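Local atomic coordinates of GCN5-related N-acetyltransferase (Streptococcus suis, PDB entry 3G3S), a protein that probably transfers an acetyl group from acetyl-CoA to an amine substrate, as other GNAT-family N-acetyltransferases do. Residues T19-C24 / A43-G48. Residues are numbered along the deposited sequence; the frame is centred on the assembly and turned at random.
Sequences TIIWTC and ALALYG
I20 and Y47 make the tightest meeting between helix 19-26 and strand 42-48, the CG2 branch of I20 lying 3.4 Å from Y47 CB and 3.8 Å from Y47 CG. The two side chains cross at about a right angle, and I20 CG2, anti to its backbone N, reaches the root of the ring obliquely. Further out along the tyrosine, T23 brings its methyl CG2 to 3.8 Å from Y47 CE1, again at a slant and close to CD1 as well. Y47 OH hydrogen-bonds to the carbonyl O of Y178, and T23 OG1 is likewise bonded to S180 O, so both polar groups are tied to strand 170-181.

C24 touches both A45 and Y47: its CB meets A45 CB at 3.8 Å, while SG lies 3.8 Å from Y47 CB. I21 adds a looser touch, CG2 to A45 CB at 4.4 Å. The axes of segments 19-24 and 43-48 run at 96° to each other, so the helix lies across the strand, which is next to the outermost strand 31-34 of the mixed sheet, on the face from which A45 and Y47 project. Across this buried interface the listed side chains meet through apolar contacts, their hydroxyls being satisfied by backbone carbonyls elsewhere.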
loop_
_atom_site.group_PDB
_atom_site.type_symbol
_atom_site.label_atom_id
_atom_site.label_comp_id
_atom_site.label_asym_id
_atom_site.label_seq_id
_atom_site.Cartn_x
_atom_site.Cartn_y
_atom_site.Cartn_z
ATOM N N THR A 19 11.697 5.450 5.645
ATOM C CA THR A 19 10.694 5.369 4.586
ATOM C C THR A 19 11.104 4.527 3.385
ATOM O O THR A 19 10.251 4.034 2.688
ATOM C CB THR A 19 10.170 6.760 4.130
ATOM O OG1 THR A 19 11.062 7.367 3.203
ATOM C CG2 THR A 19 9.890 7.685 5.366
ATOM N N ILE A 20 12.400 4.351 3.153
ATOM C CA ILE A 20 12.861 3.532 2.029
ATOM C C ILE A 20 12.539 2.070 2.356
ATOM O O ILE A 20 12.293 1.256 1.439
ATOM C CB ILE A 20 14.350 3.754 1.761
ATOM C CG1 ILE A 20 14.591 5.152 1.180
ATOM C CG2 ILE A 20 14.945 2.630 0.805
ATOM C CD1 ILE A 20 16.004 5.660 1.322
ATOM N N ILE A 21 12.582 1.702 3.635
ATOM C CA ILE A 21 12.131 0.350 3.988
ATOM C C ILE A 21 10.632 0.280 3.651
ATOM O O ILE A 21 10.137 -0.669 3.073
ATOM C CB ILE A 21 12.363 -0.044 5.473
ATOM C CG1 ILE A 21 13.827 0.096 5.895
ATOM C CG2 ILE A 21 11.841 -1.511 5.725
ATOM C CD1 ILE A 21 14.044 -0.058 7.404
ATOM N N TRP A 22 9.879 1.309 4.024
ATOM C CA TRP A 22 8.462 1.336 3.659
ATOM C C TRP A 22 8.259 1.221 2.140
ATOM O O TRP A 22 7.391 0.465 1.669
ATOM C CB TRP A 22 7.760 2.622 4.183
ATOM C CG TRP A 22 7.932 2.874 5.627
ATOM C CD1 TRP A 22 8.343 1.999 6.586
ATOM C CD2 TRP A 22 7.588 4.087 6.324
ATOM N NE1 TRP A 22 8.335 2.607 7.817
ATOM C CE2 TRP A 22 7.851 3.878 7.683
ATOM C CE3 TRP A 22 7.115 5.322 5.913
ATOM C CZ2 TRP A 22 7.657 4.858 8.644
ATOM C CZ3 TRP A 22 6.918 6.301 6.863
ATOM C CH2 TRP A 22 7.181 6.064 8.213
ATOM N N THR A 23 9.052 1.954 1.362
ATOM C CA THR A 23 8.980 1.862 -0.079
ATOM C C THR A 23 9.125 0.403 -0.523
ATOM O O THR A 23 8.262 -0.155 -1.236
ATOM C CB THR A 23 10.061 2.726 -0.703
ATOM O OG1 THR A 23 9.720 4.112 -0.444
ATOM C CG2 THR A 23 10.230 2.506 -2.274
ATOM N N CYS A 24 10.209 -0.192 -0.059
ATOM C CA CYS A 24 10.520 -1.587 -0.430
ATOM C C CYS A 24 9.435 -2.605 -0.024
ATOM O O CYS A 24 9.067 -3.455 -0.825
ATOM C CB CYS A 24 11.866 -1.980 0.114
ATOM S SG CYS A 24 13.223 -1.113 -0.550
ATOM N N ALA A 43 16.443 -10.601 6.358
ATOM C CA ALA A 43 15.943 -9.913 5.193
ATOM C C ALA A 43 16.752 -8.645 4.846
ATOM O O ALA A 43 17.455 -8.056 5.670
ATOM C CB ALA A 43 14.439 -9.568 5.370
ATOM N N LEU A 44 16.607 -8.254 3.589
ATOM C CA LEU A 44 17.276 -7.126 2.981
ATOM C C LEU A 44 16.265 -6.329 2.179
ATOM O O LEU A 44 15.576 -6.861 1.318
ATOM C CB LEU A 44 18.377 -7.597 2.020
ATOM C CG LEU A 44 19.029 -6.554 1.105
ATOM C CD1 LEU A 44 19.872 -5.520 1.878
ATOM C CD2 LEU A 44 19.902 -7.270 0.060
ATOM N N ALA A 45 16.105 -5.061 2.541
ATOM C CA ALA A 45 15.337 -4.148 1.743
ATOM C C ALA A 45 16.394 -3.404 0.904
ATOM O O ALA A 45 17.231 -2.642 1.428
ATOM C CB ALA A 45 14.508 -3.192 2.636
ATOM N N LEU A 46 16.365 -3.624 -0.404
ATOM C CA LEU A 46 17.350 -3.053 -1.317
ATOM C C LEU A 46 16.683 -2.101 -2.270
ATOM O O LEU A 46 15.753 -2.469 -2.987
ATOM C CB LEU A 46 18.032 -4.187 -2.084
ATOM C CG LEU A 46 19.108 -3.824 -3.100
ATOM C CD1 LEU A 46 20.301 -3.197 -2.432
ATOM C CD2 LEU A 46 19.505 -5.093 -3.923
ATOM N N TYR A 47 17.152 -0.866 -2.256
ATOM C CA TYR A 47 16.572 0.185 -3.060
ATOM C C TYR A 47 17.639 0.959 -3.739
ATOM O O TYR A 47 18.660 1.232 -3.136
ATOM C CB TYR A 47 15.795 1.143 -2.178
ATOM C CG TYR A 47 15.218 2.314 -2.947
ATOM C CD1 TYR A 47 13.963 2.234 -3.512
ATOM C CD2 TYR A 47 15.929 3.509 -3.099
ATOM C CE1 TYR A 47 13.423 3.313 -4.218
ATOM C CE2 TYR A 47 15.402 4.587 -3.841
ATOM C CZ TYR A 47 14.138 4.478 -4.375
ATOM O OH TYR A 47 13.563 5.537 -5.055
ATOM N N GLY A 48 17.395 1.334 -4.992
ATOM C CA GLY A 48 18.306 2.175 -5.739
ATOM C C GLY A 48 18.490 1.739 -7.171
ATOM O O GLY A 48 17.921 0.727 -7.603
#